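Local coordinates for Non-ribosomal peptide synthetase (Methanobrevibacter ruminantium, PDB 6VTJ), which probably carries a peptide on its thiolation domain and releases it by NAD(P)H-dependent reduction of the thioester in its reductase domain, at residues A[128-133]-A[212-217]; A[236-241]-A[253-258]. One frame throughout, in Å; residues are numbered along the deposited sequence.

Contact 1. Residues A[128-133]-A[212-217]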
ATOM      1  N   ASN A 128     -12.300  14.656  18.674  1.00 35.08           N
ATOM      2  CA  ASN A 128     -13.041  14.475  17.437  1.00 32.79           C
ATOM      3  C   ASN A 128     -12.081  14.328  16.266  1.00 32.29           C
ATOM      4  O   ASN A 128     -11.088  15.053  16.163  1.00 32.66           O
ATOM      5  CB  ASN A 128     -13.973  15.655  17.192  1.00 33.40           C
ATOM      6  CG  ASN A 128     -14.926  15.891  18.340  1.00 37.45           C
ATOM      7  OD1 ASN A 128     -15.388  14.950  18.999  1.00 37.69           O
ATOM      8  ND2 ASN A 128     -15.211  17.154  18.601  1.00 37.26           N
ATOM      9  N   VAL A 129     -12.402  13.419  15.353  1.00 32.45           N
ATOM     10  CA  VAL A 129     -11.475  13.023  14.297  1.00 30.53           C
ATOM     11  C   VAL A 129     -11.999  13.483  12.947  1.00 28.83           C
ATOM     12  O   VAL A 129     -13.194  13.365  12.666  1.00 31.52           O
ATOM     13  CB  VAL A 129     -11.261  11.499  14.316  1.00 29.48           C
ATOM     14  CG1 VAL A 129     -10.665  11.003  12.971  1.00 25.48           C
ATOM     15  CG2 VAL A 129     -10.386  11.127  15.510  1.00 29.15           C
ATOM     16  N   LEU A 130     -11.110  14.023  12.126  1.00 27.48           N
ATOM     17  CA  LEU A 130     -11.331  14.150  10.692  1.00 30.38           C
ATOM     18  C   LEU A 130     -10.649  12.956  10.027  1.00 29.54           C
ATOM     19  O   LEU A 130      -9.420  12.862  10.021  1.00 30.08           O
ATOM     20  CB  LEU A 130     -10.773  15.469  10.163  1.00 29.26           C
ATOM     21  CG  LEU A 130     -10.758  15.524   8.636  1.00 32.03           C
ATOM     22  CD1 LEU A 130     -12.186  15.484   8.152  1.00 29.23           C
ATOM     23  CD2 LEU A 130     -10.034  16.748   8.113  1.00 26.23           C
ATOM     24  N   LEU A 131     -11.440  12.040   9.485  1.00 26.30           N
ATOM     25  CA  LEU A 131     -10.941  10.864   8.789  1.00 30.59           C
ATOM     26  C   LEU A 131     -11.057  11.051   7.278  1.00 26.39           C
ATOM     27  O   LEU A 131     -12.158  11.299   6.749  1.00 30.15           O
ATOM     28  CB  LEU A 131     -11.720   9.620   9.226  1.00 25.30           C
ATOM     29  CG  LEU A 131     -11.456   8.325   8.464  1.00 25.27           C
ATOM     30  CD1 LEU A 131      -9.995   7.878   8.598  1.00 25.21           C
ATOM     31  CD2 LEU A 131     -12.401   7.219   8.959  1.00 23.65           C
ATOM     32  N   THR A 132      -9.931  10.904   6.589  1.00 26.16           N
ATOM     33  CA  THR A 132      -9.931  10.809   5.138  1.00 28.87           C
ATOM     34  C   THR A 132      -9.831   9.348   4.740  1.00 30.24           C
ATOM     35  O   THR A 132      -9.251   8.535   5.460  1.00 29.21           O
ATOM     36  CB  THR A 132      -8.770  11.583   4.485  1.00 27.28           C
ATOM     37  OG1 THR A 132      -7.533  10.876   4.675  1.00 29.11           O
ATOM     38  CG2 THR A 132      -8.660  13.000   5.012  1.00 28.18           C
ATOM     39  N   GLY A 133     -10.393   9.030   3.578  1.00 29.06           N
ATOM     40  CA  GLY A 133     -10.353   7.682   3.063  1.00 27.73           C
ATOM     41  C   GLY A 133     -11.312   6.730   3.733  1.00 34.95           C
ATOM     42  O   GLY A 133     -11.041   5.521   3.784  1.00 32.67           O
ATOM     43  N   ASP A 212      -9.976  17.715  16.421  1.00 33.68           N
ATOM     44  CA  ASP A 212      -8.772  17.547  17.222  1.00 39.36           C
ATOM     45  C   ASP A 212      -7.693  16.714  16.552  1.00 35.79           C
ATOM     46  O   ASP A 212      -6.506  16.964  16.780  1.00 36.45           O
ATOM     47  CB  ASP A 212      -9.137  16.905  18.562  1.00 31.42           C
ATOM     48  CG  ASP A 212     -10.209  17.680  19.275  1.00 37.85           C
ATOM     49  OD1 ASP A 212     -10.005  18.899  19.446  1.00 35.99           O
ATOM     50  OD2 ASP A 212     -11.257  17.098  19.639  1.00 39.75           O
ATOM     51  N   THR A 213      -8.068  15.729  15.738  1.00 35.83           N
ATOM     52  CA  THR A 213      -7.097  14.843  15.108  1.00 29.91           C
ATOM     53  C   THR A 213      -7.502  14.575  13.670  1.00 30.36           C
ATOM     54  O   THR A 213      -8.639  14.173  13.426  1.00 30.70           O
ATOM     55  CB  THR A 213      -6.998  13.506  15.833  1.00 30.24           C
ATOM     56  OG1 THR A 213      -6.796  13.702  17.243  1.00 34.11           O
ATOM     57  CG2 THR A 213      -5.858  12.684  15.238  1.00 30.33           C
ATOM     58  N   VAL A 214      -6.577  14.766  12.729  1.00 29.88           N
ATOM     59  CA  VAL A 214      -6.757  14.290  11.361  1.00 30.46           C
ATOM     60  C   VAL A 214      -6.102  12.919  11.252  1.00 23.95           C
ATOM     61  O   VAL A 214      -4.968  12.741  11.681  1.00 28.88           O
ATOM     62  CB  VAL A 214      -6.153  15.265  10.345  1.00 26.86           C
ATOM     63  CG1 VAL A 214      -6.352  14.715   8.942  1.00 23.55           C
ATOM     64  CG2 VAL A 214      -6.789  16.647  10.475  1.00 29.31           C
ATOM     65  N   ILE A 215      -6.834  11.940  10.744  1.00 22.17           N
ATOM     66  CA  ILE A 215      -6.275  10.642  10.378  1.00 25.50           C
ATOM     67  C   ILE A 215      -6.383  10.507   8.865  1.00 24.65           C
ATOM     68  O   ILE A 215      -7.489  10.418   8.305  1.00 26.44           O
ATOM     69  CB  ILE A 215      -6.970   9.487  11.108  1.00 25.25           C
ATOM     70  CG1 ILE A 215      -6.944   9.754  12.625  1.00 25.82           C
ATOM     71  CG2 ILE A 215      -6.269   8.187  10.775  1.00 24.12           C
ATOM     72  CD1 ILE A 215      -7.333   8.566  13.491  1.00 23.89           C
ATOM     73  N   ASN A 216      -5.221  10.516   8.198  1.00 26.84           N
ATOM     74  CA  ASN A 216      -5.141  10.519   6.741  1.00 23.79           C
ATOM     75  C   ASN A 216      -4.819   9.113   6.263  1.00 22.32           C
ATOM     76  O   ASN A 216      -3.653   8.701   6.196  1.00 23.69           O
ATOM     77  CB  ASN A 216      -4.108  11.513   6.232  1.00 24.59           C
ATOM     78  CG  ASN A 216      -4.244  11.720   4.738  1.00 29.11           C
ATOM     79  OD1 ASN A 216      -5.274  12.206   4.273  1.00 31.45           O
ATOM     80  ND2 ASN A 216      -3.253  11.287   3.977  1.00 27.10           N
ATOM     81  N   SER A 217      -5.877   8.357   5.970  1.00 24.47           N
ATOM     82  CA  SER A 217      -5.737   7.041   5.377  1.00 23.27           C
ATOM     83  C   SER A 217      -6.100   7.034   3.904  1.00 24.21           C
ATOM     84  O   SER A 217      -5.935   6.004   3.255  1.00 26.03           O
ATOM     85  CB  SER A 217      -6.586   6.009   6.133  1.00 23.68           C
ATOM     86  OG  SER A 217      -7.944   6.106   5.739  1.00 29.32           O
TER
HETATM   87  O   HOH W   1      -8.634   3.812   3.587  1.00 32.64           O
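Two torsions bring the polar ends of T132 and N216 together. T132 OG1 sits between its backbone N and carbonyl carbon (chi1 74°), and N216 CG lies anti to its own N (chi1 -168°). The threonine hydroxyl then donates to N216 OD1 at 2.7 Å. It comes from above the amide plane, 51° out of it. OG1 also accepts from the backbone N of A218. One residue on, S217 OG donates to T132 O at 2.8 Å, in the carbonyl plane, just where the strands end.

Behind this polar end the strands pair as a parallel ladder. L130 N bonds to T213 O, I215 N to L130 O at 2.8 Å, and T132 N to I215 O. At the start N128 O takes two donors, T213 N and D212 N. D212 OD2 accepts from N128 N at 2.8 Å, on the anti side of the carboxylate. The side-chain amide of N128 bonds elsewhere: OD1 accepts from K153 N, and ND2 donates to P210 O.

V129 CG1 meets I215 CG1 at 3.9 Å on one face. On the other, the L130 and V214 side chains lie side by side, pointing the same way, with L130 CD2 and V214 CG2 4.0 Å apart.

These are neighbouring strands of a Rossmann-type sheet, consistent with the NADP-binding family. Helix 137-149 covers the V129, L131 and I215 face, and helix 229-246 covers the L130 and V214 face. Strand 154-158 flanks 129-132, and strand 252-258 flanks 213-216.

Contact 2. Residues A[236-241]-A[253-258]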
ATOM      1  N   ASP A 236       0.226  15.602  -2.565  1.00 34.66           N
ATOM      2  CA  ASP A 236      -0.486  16.877  -2.492  1.00 32.13           C
ATOM      3  C   ASP A 236      -1.626  16.814  -1.481  1.00 31.90           C
ATOM      4  O   ASP A 236      -1.918  17.806  -0.808  1.00 31.26           O
ATOM      5  CB  ASP A 236      -1.031  17.277  -3.866  1.00 31.84           C
ATOM      6  CG  ASP A 236       0.078  17.538  -4.915  1.00 42.66           C
ATOM      7  OD1 ASP A 236       1.259  17.739  -4.553  1.00 39.66           O
ATOM      8  OD2 ASP A 236      -0.241  17.523  -6.125  1.00 47.38           O
ATOM      9  N   GLY A 237      -2.309  15.669  -1.385  1.00 28.02           N
ATOM     10  CA  GLY A 237      -3.382  15.543  -0.409  1.00 30.74           C
ATOM     11  C   GLY A 237      -2.874  15.612   1.023  1.00 29.42           C
ATOM     12  O   GLY A 237      -3.524  16.189   1.897  1.00 28.74           O
ATOM     13  N   VAL A 238      -1.701  15.029   1.281  1.00 28.92           N
ATOM     14  CA  VAL A 238      -1.086  15.170   2.595  1.00 26.68           C
ATOM     15  C   VAL A 238      -0.693  16.626   2.852  1.00 30.29           C
ATOM     16  O   VAL A 238      -0.915  17.163   3.946  1.00 34.00           O
ATOM     17  CB  VAL A 238       0.116  14.219   2.720  1.00 27.33           C
ATOM     18  CG1 VAL A 238       0.963  14.599   3.900  1.00 26.70           C
ATOM     19  CG2 VAL A 238      -0.352  12.780   2.851  1.00 28.60           C
ATOM     20  N   ILE A 239      -0.104  17.291   1.859  1.00 27.18           N
ATOM     21  CA  ILE A 239       0.274  18.689   2.053  1.00 28.10           C
ATOM     22  C   ILE A 239      -0.954  19.529   2.371  1.00 32.64           C
ATOM     23  O   ILE A 239      -0.940  20.349   3.294  1.00 34.22           O
ATOM     24  CB  ILE A 239       1.036  19.212   0.824  1.00 29.31           C
ATOM     25  CG1 ILE A 239       2.510  18.818   0.957  1.00 28.80           C
ATOM     26  CG2 ILE A 239       0.883  20.741   0.706  1.00 29.31           C
ATOM     27  CD1 ILE A 239       3.249  18.648  -0.338  1.00 26.71           C
ATOM     28  N   ASN A 240      -2.044  19.314   1.640  1.00 33.53           N
ATOM     29  CA  ASN A 240      -3.274  20.043   1.916  1.00 32.43           C
ATOM     30  C   ASN A 240      -3.796  19.760   3.322  1.00 35.37           C
ATOM     31  O   ASN A 240      -4.252  20.678   4.023  1.00 32.51           O
ATOM     32  CB  ASN A 240      -4.319  19.673   0.865  1.00 30.70           C
ATOM     33  CG  ASN A 240      -3.903  20.086  -0.534  1.00 36.95           C
ATOM     34  OD1 ASN A 240      -3.108  21.011  -0.719  1.00 36.66           O
ATOM     35  ND2 ASN A 240      -4.435  19.394  -1.529  1.00 37.27           N
ATOM     36  N   GLY A 241      -3.748  18.489   3.755  1.00 32.03           N
ATOM     37  CA  GLY A 241      -4.215  18.170   5.096  1.00 29.34           C
ATOM     38  C   GLY A 241      -3.351  18.789   6.175  1.00 31.68           C
ATOM     39  O   GLY A 241      -3.859  19.222   7.219  1.00 26.82           O
ATOM     40  N   TYR A 253      -1.958  15.695  13.379  1.00 27.74           N
ATOM     41  CA  TYR A 253      -2.057  15.111  12.046  1.00 30.01           C
ATOM     42  C   TYR A 253      -1.419  13.723  12.069  1.00 28.45           C
ATOM     43  O   TYR A 253      -0.206  13.591  12.249  1.00 28.27           O
ATOM     44  CB  TYR A 253      -1.385  15.997  11.002  1.00 30.50           C
ATOM     45  CG  TYR A 253      -1.644  15.531   9.582  1.00 30.47           C
ATOM     46  CD1 TYR A 253      -0.841  14.567   8.985  1.00 26.79           C
ATOM     47  CD2 TYR A 253      -2.697  16.058   8.833  1.00 30.43           C
ATOM     48  CE1 TYR A 253      -1.091  14.137   7.686  1.00 28.15           C
ATOM     49  CE2 TYR A 253      -2.938  15.636   7.540  1.00 25.65           C
ATOM     50  CZ  TYR A 253      -2.139  14.675   6.977  1.00 25.47           C
ATOM     51  OH  TYR A 253      -2.375  14.261   5.677  1.00 31.46           O
ATOM     52  N   VAL A 254      -2.225  12.692  11.868  1.00 26.66           N
ATOM     53  CA  VAL A 254      -1.776  11.311  11.846  1.00 23.98           C
ATOM     54  C   VAL A 254      -1.811  10.828  10.403  1.00 27.52           C
ATOM     55  O   VAL A 254      -2.884  10.693   9.810  1.00 24.84           O
ATOM     56  CB  VAL A 254      -2.647  10.432  12.737  1.00 24.73           C
ATOM     57  CG1 VAL A 254      -2.158   8.999  12.662  1.00 21.95           C
ATOM     58  CG2 VAL A 254      -2.613  10.970  14.171  1.00 25.85           C
ATOM     59  N   GLN A 255      -0.641  10.542   9.857  1.00 24.75           N
ATOM     60  CA  GLN A 255      -0.492  10.036   8.506  1.00 26.62           C
ATOM     61  C   GLN A 255      -0.379   8.517   8.565  1.00 25.42           C
ATOM     62  O   GLN A 255       0.436   7.990   9.326  1.00 24.50           O
ATOM     63  CB  GLN A 255       0.754  10.655   7.853  1.00 23.10           C
ATOM     64  CG  GLN A 255       1.284   9.910   6.601  1.00 27.27           C
ATOM     65  CD  GLN A 255       0.384  10.073   5.387  1.00 24.48           C
ATOM     66  OE1 GLN A 255      -0.774  10.493   5.504  1.00 28.11           O
ATOM     67  NE2 GLN A 255       0.921   9.761   4.206  1.00 26.82           N
ATOM     68  N   ILE A 256      -1.200   7.811   7.792  1.00 26.83           N
ATOM     69  CA  ILE A 256      -1.001   6.379   7.622  1.00 25.48           C
ATOM     70  C   ILE A 256      -0.001   6.194   6.499  1.00 26.72           C
ATOM     71  O   ILE A 256      -0.196   6.709   5.397  1.00 25.74           O
ATOM     72  CB  ILE A 256      -2.314   5.649   7.312  1.00 23.95           C
ATOM     73  CG1 ILE A 256      -3.399   6.036   8.330  1.00 25.44           C
ATOM     74  CG2 ILE A 256      -2.055   4.145   7.205  1.00 22.87           C
ATOM     75  CD1 ILE A 256      -2.978   5.850   9.830  1.00 24.64           C
ATOM     76  N   SER A 257       1.081   5.475   6.785  1.00 30.22           N
ATOM     77  CA  SER A 257       2.161   5.322   5.821  1.00 27.20           C
ATOM     78  C   SER A 257       2.390   3.840   5.546  1.00 26.36           C
ATOM     79  O   SER A 257       1.530   3.006   5.849  1.00 26.63           O
ATOM     80  CB  SER A 257       3.439   5.988   6.342  1.00 27.73           C
ATOM     81  OG  SER A 257       4.410   6.159   5.306  1.00 26.68           O
ATOM     82  N   THR A 258       3.524   3.498   4.952  1.00 23.91           N
ATOM     83  CA  THR A 258       3.831   2.116   4.631  1.00 27.36           C
ATOM     84  C   THR A 258       5.212   1.777   5.167  1.00 28.04           C
ATOM     85  O   THR A 258       6.124   2.610   5.144  1.00 30.03           O
ATOM     86  CB  THR A 258       3.762   1.839   3.095  1.00 23.94           C
ATOM     87  OG1 THR A 258       4.250   0.523   2.827  1.00 23.87           O
ATOM     88  CG2 THR A 258       4.618   2.835   2.296  1.00 31.24           C
TER
HETATM   89  O   HOH W   2      -4.744  14.955   4.221  1.00 34.18           O
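V238 and Y253 join a helix to a strand of one beta-alpha-beta crossover. Strand 213-216 leads into helix 229-246, which returns to strand 252-258, in the Rossmann-type part of the reductase domain. The local helix and strand axes run nearly antiparallel, at 167°, and approach to 10.4 Å. Long side chains from the strand bridge that gap.

Van der Waals contact does most of the work. Y253 CG is anti to the backbone N (chi1 -171°), and the ring reaches across to the helix. Y253 CE2 lies 3.5 Å from G241 C. G241 has no side chain, and the ring comes directly against the helix backbone there. On the other side of CZ, Y253 CE1 is 4.3 Å from V238 CG1, and the two side chains cross at about a right angle. The hydroxyl oxygen, Y253 OH, rests 3.5 Å from V238 CA.

Q255 makes a second contact with the same valine. Its chain bends at chi2 (71°), and its amide end meets V238 CG2; the two side chains again cross at about a right angle. Q255 OE1 and NE2 are both 3.5 Å from this methyl. The oxygen is also held by N216 ND2 of the adjacent strand. V303 of helix 291-308 also touches V238.

The polar link is indirect, through one water. That water donates to G237 O at 2.9 Å, although G237 O already accepts from G241 N within the helix. Its other partner is Y253 OH, also at 2.9 Å, and the water oxygen sits in plane at the edge of the tyrosine ring.

In the fold
Both contacts are buried and both reach one Rossmann-type sheet; contact 1 has partly exposed residues at its ends, while every residue that touches in contact 2 is buried. Contact 1 pairs two strands within the sheet. Contact 2 lays a helix against the next strand along. Strands 213-216 and 252-258 are neighbours, joined by probable hydrogen bonds from V254 N to V214 O and from N216 N to V254 O. The chemistry follows the place: contact 1 is mainly direct backbone bonding and buries 539 Å², while contact 2 is mostly side-chain packing with one bridging water and buries 188 Å². N216 belongs to both surroundings: its CG packs against Y253 OH and its ND2 against V238 CG2.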